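Local structure of ATP-dependent DNA helicase (Mycobacterium smegmatis, 5V9X) at residues Q96-L101 with R179-S184; E688-E693 with A861-F866. The protein probably couples ATP hydrolysis to 3'-to-5' movement along single-stranded DNA, unwinding RNA:DNA duplexes. One frame throughout, in Å; residues are numbered along the deposited sequence.

Contact 1 and contact 2 lie on opposite sides of the chain's centre, about 64 Å apart between their own centres, and share no helix or strand. Contact 1 joins the entrances of two neighbouring parallel strands in the DEAD/DEAH box region; it is partly buried, and carbonyl oxygens of the main chain do most of the accepting. Contact 2, in the DEAD/H associated region, is the more deeply buried: a glutamate carboxylate from a strand grips the start of the last helix, and a proline lies on a phenylalanine ring. Backbone carbonyls thus serve loop to loop in contact 1, whereas side chains carry contact 2 from strand to helix start.

Contact 1. Residues Q96-L101 with R179-S184; sequences QGTQVL and RETLTS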
loop_
_atom_site.group_PDB
_atom_site.type_symbol
_atom_site.label_atom_id
_atom_site.label_comp_id
_atom_site.label_asym_id
_atom_site.label_seq_id
_atom_site.Cartn_x
_atom_site.Cartn_y
_atom_site.Cartn_z
ATOM N N GLN A 96 27.162 -0.396 24.551
ATOM C CA GLN A 96 26.797 -1.786 24.792
ATOM C C GLN A 96 25.285 -1.976 24.756
ATOM O O GLN A 96 24.548 -1.371 25.537
ATOM C CB GLN A 96 27.367 -2.265 26.126
ATOM C CG GLN A 96 28.718 -2.941 25.991
ATOM C CD GLN A 96 28.640 -4.226 25.187
ATOM O OE1 GLN A 96 27.619 -4.915 25.200
ATOM N NE2 GLN A 96 29.715 -4.549 24.477
ATOM N N GLY A 97 24.839 -2.835 23.852
ATOM C CA GLY A 97 23.441 -2.972 23.505
ATOM C C GLY A 97 23.183 -2.535 22.073
ATOM O O GLY A 97 24.049 -1.998 21.382
ATOM N N THR A 98 21.954 -2.780 21.632
ATOM C CA THR A 98 21.575 -2.425 20.270
ATOM C C THR A 98 21.626 -0.912 20.089
ATOM O O THR A 98 20.950 -0.168 20.805
ATOM C CB THR A 98 20.181 -2.962 19.953
ATOM O OG1 THR A 98 20.164 -4.385 20.127
ATOM C CG2 THR A 98 19.806 -2.632 18.518
ATOM N N GLN A 99 22.435 -0.461 19.129
ATOM C CA GLN A 99 22.721 0.954 18.921
ATOM C C GLN A 99 21.946 1.567 17.764
ATOM O O GLN A 99 21.511 2.719 17.858
ATOM C CB GLN A 99 24.220 1.156 18.681
ATOM C CG GLN A 99 25.092 0.858 19.892
ATOM C CD GLN A 99 25.098 1.988 20.901
ATOM O OE1 GLN A 99 25.427 3.129 20.572
ATOM N NE2 GLN A 99 24.729 1.677 22.140
ATOM N N VAL A 100 21.773 0.831 16.669
ATOM C CA VAL A 100 21.061 1.309 15.490
ATOM C C VAL A 100 19.863 0.402 15.251
ATOM O O VAL A 100 19.975 -0.824 15.349
ATOM C CB VAL A 100 21.980 1.346 14.249
ATOM C CG1 VAL A 100 21.199 1.759 13.009
ATOM C CG2 VAL A 100 23.152 2.289 14.484
ATOM N N LEU A 101 18.717 1.006 14.945
ATOM C CA LEU A 101 17.489 0.270 14.658
ATOM C C LEU A 101 17.006 0.654 13.265
ATOM O O LEU A 101 16.577 1.790 13.041
ATOM C CB LEU A 101 16.415 0.555 15.706
ATOM C CG LEU A 101 15.085 -0.181 15.504
ATOM C CD1 LEU A 101 15.266 -1.684 15.646
ATOM C CD2 LEU A 101 14.028 0.327 16.469
ATOM N N ARG A 179 12.687 -5.985 24.837
ATOM C CA ARG A 179 12.839 -4.535 24.811
ATOM C C ARG A 179 14.039 -4.058 25.620
ATOM O O ARG A 179 14.516 -2.939 25.397
ATOM C CB ARG A 179 11.574 -3.866 25.340
ATOM C CG ARG A 179 11.326 -4.135 26.811
ATOM C CD ARG A 179 10.113 -3.389 27.311
ATOM N NE ARG A 179 9.780 -3.763 28.681
ATOM C CZ ARG A 179 8.731 -3.292 29.345
ATOM N NH1 ARG A 179 7.912 -2.425 28.762
ATOM N NH2 ARG A 179 8.499 -3.687 30.589
ATOM N N GLU A 180 14.530 -4.872 26.558
ATOM C CA GLU A 180 15.684 -4.476 27.354
ATOM C C GLU A 180 16.939 -4.316 26.504
ATOM O O GLU A 180 17.877 -3.632 26.926
ATOM C CB GLU A 180 15.932 -5.493 28.468
ATOM C CG GLU A 180 16.426 -4.877 29.769
ATOM C CD GLU A 180 15.301 -4.282 30.597
ATOM O OE1 GLU A 180 14.217 -4.902 30.655
ATOM O OE2 GLU A 180 15.496 -3.198 31.188
ATOM N N THR A 181 16.980 -4.930 25.321
ATOM C CA THR A 181 18.098 -4.734 24.410
ATOM C C THR A 181 17.991 -3.440 23.617
ATOM O O THR A 181 18.968 -3.043 22.974
ATOM C CB THR A 181 18.208 -5.913 23.438
ATOM O OG1 THR A 181 17.043 -5.962 22.603
ATOM C CG2 THR A 181 18.341 -7.225 24.200
ATOM N N LEU A 182 16.841 -2.772 23.650
ATOM C CA LEU A 182 16.626 -1.549 22.891
ATOM C C LEU A 182 16.821 -0.289 23.724
ATOM O O LEU A 182 16.571 0.810 23.222
ATOM C CB LEU A 182 15.225 -1.552 22.278
ATOM C CG LEU A 182 14.886 -2.743 21.382
ATOM C CD1 LEU A 182 13.440 -2.681 20.915
ATOM C CD2 LEU A 182 15.834 -2.803 20.195
ATOM N N THR A 183 17.269 -0.416 24.976
ATOM C CA THR A 183 17.392 0.750 25.844
ATOM C C THR A 183 18.560 1.656 25.472
ATOM O O THR A 183 18.628 2.780 25.977
ATOM C CB THR A 183 17.535 0.320 27.308
ATOM O OG1 THR A 183 18.697 -0.503 27.459
ATOM C CG2 THR A 183 16.310 -0.453 27.766
ATOM N N SER A 184 19.471 1.208 24.611
ATOM C CA SER A 184 20.623 2.009 24.219
ATOM C C SER A 184 20.517 2.560 22.804
ATOM O O SER A 184 21.469 3.192 22.330
ATOM C CB SER A 184 21.911 1.188 24.352
ATOM O OG SER A 184 22.141 0.804 25.696
#
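The Gln-99 amide meets Ser-184 through its nitrogen: NE2 lies 3.6 Å from Ser-184 CB, and Ser-184 O lies over one face of the amide at NE2, 3.6 Å from it. The Gln-99 chain bends at CG, which brings the amide back along its own segment to Ser-184 although the side chain sets out away from 179-184. A second flat group, the carbonyl of Gln-96, takes the serine hydroxyl: Ser-184 OG donates to Gln-96 O at 3.2 Å, tilted 32° from the carbonyl plane. Ser-184 OG sits beside its own backbone N (chi1 -63°), opposite the carbonyl carbon, which turns it to the Gln-96 carbonyl. Gly-97, between Gln-96 and Thr-98, has a positive phi, a backbone shape natural to glycine.

One step further, Thr-98 N donates to Thr-181 O over 3.3 Å, bent to 142° at the hydrogen. Thr-98 CB also lies 3.3 Å from Thr-181 O, and the two threonine side chains slant past each other. The hydroxyls of both are engaged elsewhere, Thr-98 OG1 with Pro-160 O and Thr-181 OG1 with Ala-178 O. On the inner side Thr-98 CG2 lies 4.3 Å from Leu-182 CD2, and Leu-182 continues onto Leu-163, Leu-170 and Leu-174. The 3-10 turn that presents Thr-181 O is closed by Leu-182 N bonding Arg-179 O at 2.9 Å.

Past the contact the two chains become adjacent strands, 100-103 and 187-191, with Leu-101 bonded to Thr-187. The arrangement is thus the entry of two neighbouring strands into the seven-stranded parallel sheet of a RecA-like helicase domain, at the end of the strands away from the nucleotide-binding loops.

Contact 2. Residues E688-E693 with A861-F866; sequences ERFRDE and ATPSPF
Strand 688-691 is passed in roughly the opposite direction by the chain 861-864, extended from Thr-862 on, and the two come closest where the CA atoms of Phe-690 and Ala-861 lie 6.1 Å apart; the bonds between the segments are made by the Glu-688 side chain. Its carboxylate straddles the amide and hydroxyl of Ser-864. Ser-864 OG donates to Glu-688 OE1 at 2.6 Å, while Ser-864 N donates to Glu-688 OE2 at 2.9 Å with a nearly straight N-H angle of 162°. Each oxygen uses the lone pair on the side of the other, so the two bonds form a fork that fixes the rotation of the carboxylate. CG of Glu-688 is anti to the backbone N (chi1 174°), and the extended chain beyond it spans the gap to the serine. OE2 has a further partner in Thr-860 OG1, which ties the carboxylate to the residue just after strand 854-859.

Ser-864 OG works in two directions: besides donating to the glutamate, it caps Ala-867 N in the first turn of helix 865-870. A carboxylate next to this helix start would probably be stabilised by the helix dipole.

Two residues along the strand, the Phe-690 ring receives Pro-863 over one face. Pro-863 CG lies 3.9 Å from the ring centroid, 19° off the normal and displaced toward the rim, where Phe-690 CZ is 3.7 Å away. This is a CH-pi contact, with the side chains crossing at about a right angle.

Helix 661-676 adds Thr-676 against Glu-688 and Ala-675 against Ser-864. Segment 861-866 leaves edge strand 854-859 of the mixed sheet and turns back over its parallel neighbour 684-691, past Phe-690 and then Glu-688, into helix 865-870: a strand-to-helix connection closed by a serine N-cap and braced by a glutamate.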
loop_
_atom_site.group_PDB
_atom_site.type_symbol
_atom_site.label_atom_id
_atom_site.label_comp_id
_atom_site.label_asym_id
_atom_site.label_seq_id
_atom_site.Cartn_x
_atom_site.Cartn_y
_atom_site.Cartn_z
ATOM N N GLU A 688 -25.158 6.468 -19.528
ATOM C CA GLU A 688 -25.516 5.570 -20.616
ATOM C C GLU A 688 -26.633 4.646 -20.159
ATOM O O GLU A 688 -26.572 4.092 -19.058
ATOM C CB GLU A 688 -24.301 4.759 -21.068
ATOM C CG GLU A 688 -24.608 3.702 -22.106
ATOM C CD GLU A 688 -23.356 3.046 -22.642
ATOM O OE1 GLU A 688 -22.247 3.470 -22.252
ATOM O OE2 GLU A 688 -23.479 2.108 -23.455
ATOM N N ARG A 689 -27.645 4.480 -21.006
ATOM C CA ARG A 689 -28.805 3.668 -20.675
ATOM C C ARG A 689 -29.085 2.672 -21.791
ATOM O O ARG A 689 -28.961 2.998 -22.976
ATOM C CB ARG A 689 -30.041 4.541 -20.430
ATOM C CG ARG A 689 -31.260 3.767 -19.958
ATOM C CD ARG A 689 -32.455 4.673 -19.698
ATOM N NE ARG A 689 -32.768 5.524 -20.844
ATOM C CZ ARG A 689 -32.444 6.810 -20.927
ATOM N NH1 ARG A 689 -31.800 7.397 -19.928
ATOM N NH2 ARG A 689 -32.765 7.511 -22.006
ATOM N N PHE A 690 -29.455 1.458 -21.399
ATOM C CA PHE A 690 -29.878 0.423 -22.332
ATOM C C PHE A 690 -30.754 -0.558 -21.568
ATOM O O PHE A 690 -30.799 -0.549 -20.335
ATOM C CB PHE A 690 -28.680 -0.282 -22.981
ATOM C CG PHE A 690 -27.712 -0.880 -21.995
ATOM C CD1 PHE A 690 -26.626 -0.150 -21.539
ATOM C CD2 PHE A 690 -27.881 -2.176 -21.532
ATOM C CE1 PHE A 690 -25.730 -0.696 -20.635
ATOM C CE2 PHE A 690 -26.991 -2.727 -20.628
ATOM C CZ PHE A 690 -25.915 -1.987 -20.180
ATOM N N ARG A 691 -31.460 -1.402 -22.313
ATOM C CA ARG A 691 -32.306 -2.425 -21.716
ATOM C C ARG A 691 -31.620 -3.780 -21.807
ATOM O O ARG A 691 -30.967 -4.094 -22.807
ATOM C CB ARG A 691 -33.678 -2.480 -22.390
ATOM C CG ARG A 691 -33.647 -2.789 -23.873
ATOM C CD ARG A 691 -35.051 -3.012 -24.406
ATOM N NE ARG A 691 -35.923 -1.874 -24.134
ATOM C CZ ARG A 691 -36.045 -0.820 -24.934
ATOM N NH1 ARG A 691 -36.864 0.172 -24.609
ATOM N NH2 ARG A 691 -35.347 -0.756 -26.059
ATOM N N ASP A 692 -31.759 -4.570 -20.748
ATOM C CA ASP A 692 -31.179 -5.901 -20.718
ATOM C C ASP A 692 -31.878 -6.807 -21.727
ATOM O O ASP A 692 -32.976 -6.516 -22.210
ATOM C CB ASP A 692 -31.296 -6.503 -19.316
ATOM C CG ASP A 692 -30.180 -7.477 -19.002
ATOM O OD1 ASP A 692 -29.788 -7.568 -17.821
ATOM O OD2 ASP A 692 -29.681 -8.135 -19.938
ATOM N N GLU A 693 -31.222 -7.927 -22.045
ATOM C CA GLU A 693 -31.871 -8.953 -22.853
ATOM C C GLU A 693 -33.139 -9.474 -22.193
ATOM O O GLU A 693 -34.002 -10.033 -22.878
ATOM C CB GLU A 693 -30.905 -10.107 -23.121
ATOM C CG GLU A 693 -29.979 -9.874 -24.304
ATOM C CD GLU A 693 -28.872 -10.906 -24.390
ATOM O OE1 GLU A 693 -28.555 -11.527 -23.354
ATOM O OE2 GLU A 693 -28.319 -11.095 -25.495
ATOM N N ALA A 861 -28.115 0.926 -28.005
ATOM C CA ALA A 861 -28.756 -0.351 -28.299
ATOM C C ALA A 861 -28.001 -1.515 -27.676
ATOM O O ALA A 861 -28.611 -2.529 -27.321
ATOM C CB ALA A 861 -28.872 -0.547 -29.811
ATOM N N THR A 862 -26.685 -1.384 -27.536
ATOM C CA THR A 862 -25.818 -2.385 -26.940
ATOM C C THR A 862 -24.736 -1.661 -26.154
ATOM O O THR A 862 -24.338 -0.550 -26.526
ATOM C CB THR A 862 -25.195 -3.300 -28.011
ATOM O OG1 THR A 862 -24.352 -4.280 -27.395
ATOM C CG2 THR A 862 -24.386 -2.490 -29.016
ATOM N N PRO A 863 -24.270 -2.242 -25.048
ATOM C CA PRO A 863 -23.290 -1.549 -24.200
ATOM C C PRO A 863 -22.063 -1.082 -24.971
ATOM O O PRO A 863 -21.481 -1.825 -25.766
ATOM C CB PRO A 863 -22.926 -2.606 -23.153
ATOM C CG PRO A 863 -24.145 -3.443 -23.044
ATOM C CD PRO A 863 -24.753 -3.487 -24.421
ATOM N N SER A 864 -21.677 0.170 -24.727
ATOM C CA SER A 864 -20.476 0.789 -25.275
ATOM C C SER A 864 -19.241 0.055 -24.760
ATOM O O SER A 864 -19.343 -0.725 -23.802
ATOM C CB SER A 864 -20.424 2.270 -24.892
ATOM O OG SER A 864 -20.211 2.433 -23.501
ATOM N N PRO A 865 -18.065 0.260 -25.364
ATOM C CA PRO A 865 -16.853 -0.375 -24.822
ATOM C C PRO A 865 -16.616 -0.086 -23.346
ATOM O O PRO A 865 -16.248 -0.999 -22.595
ATOM C CB PRO A 865 -15.739 0.209 -25.700
ATOM C CG PRO A 865 -16.402 0.490 -26.995
ATOM C CD PRO A 865 -17.805 0.932 -26.651
ATOM N N PHE A 866 -16.823 1.159 -22.908
ATOM C CA PHE A 866 -16.628 1.486 -21.499
ATOM C C PHE A 866 -17.671 0.802 -20.625
ATOM O O PHE A 866 -17.350 0.299 -19.541
ATOM C CB PHE A 866 -16.673 3.000 -21.289
ATOM C CG PHE A 866 -15.423 3.717 -21.721
ATOM C CD1 PHE A 866 -14.489 3.100 -22.537
ATOM C CD2 PHE A 866 -15.178 5.011 -21.296
ATOM C CE1 PHE A 866 -13.342 3.764 -22.929
ATOM C CE2 PHE A 866 -14.032 5.679 -21.682
ATOM C CZ PHE A 866 -13.112 5.054 -22.499
#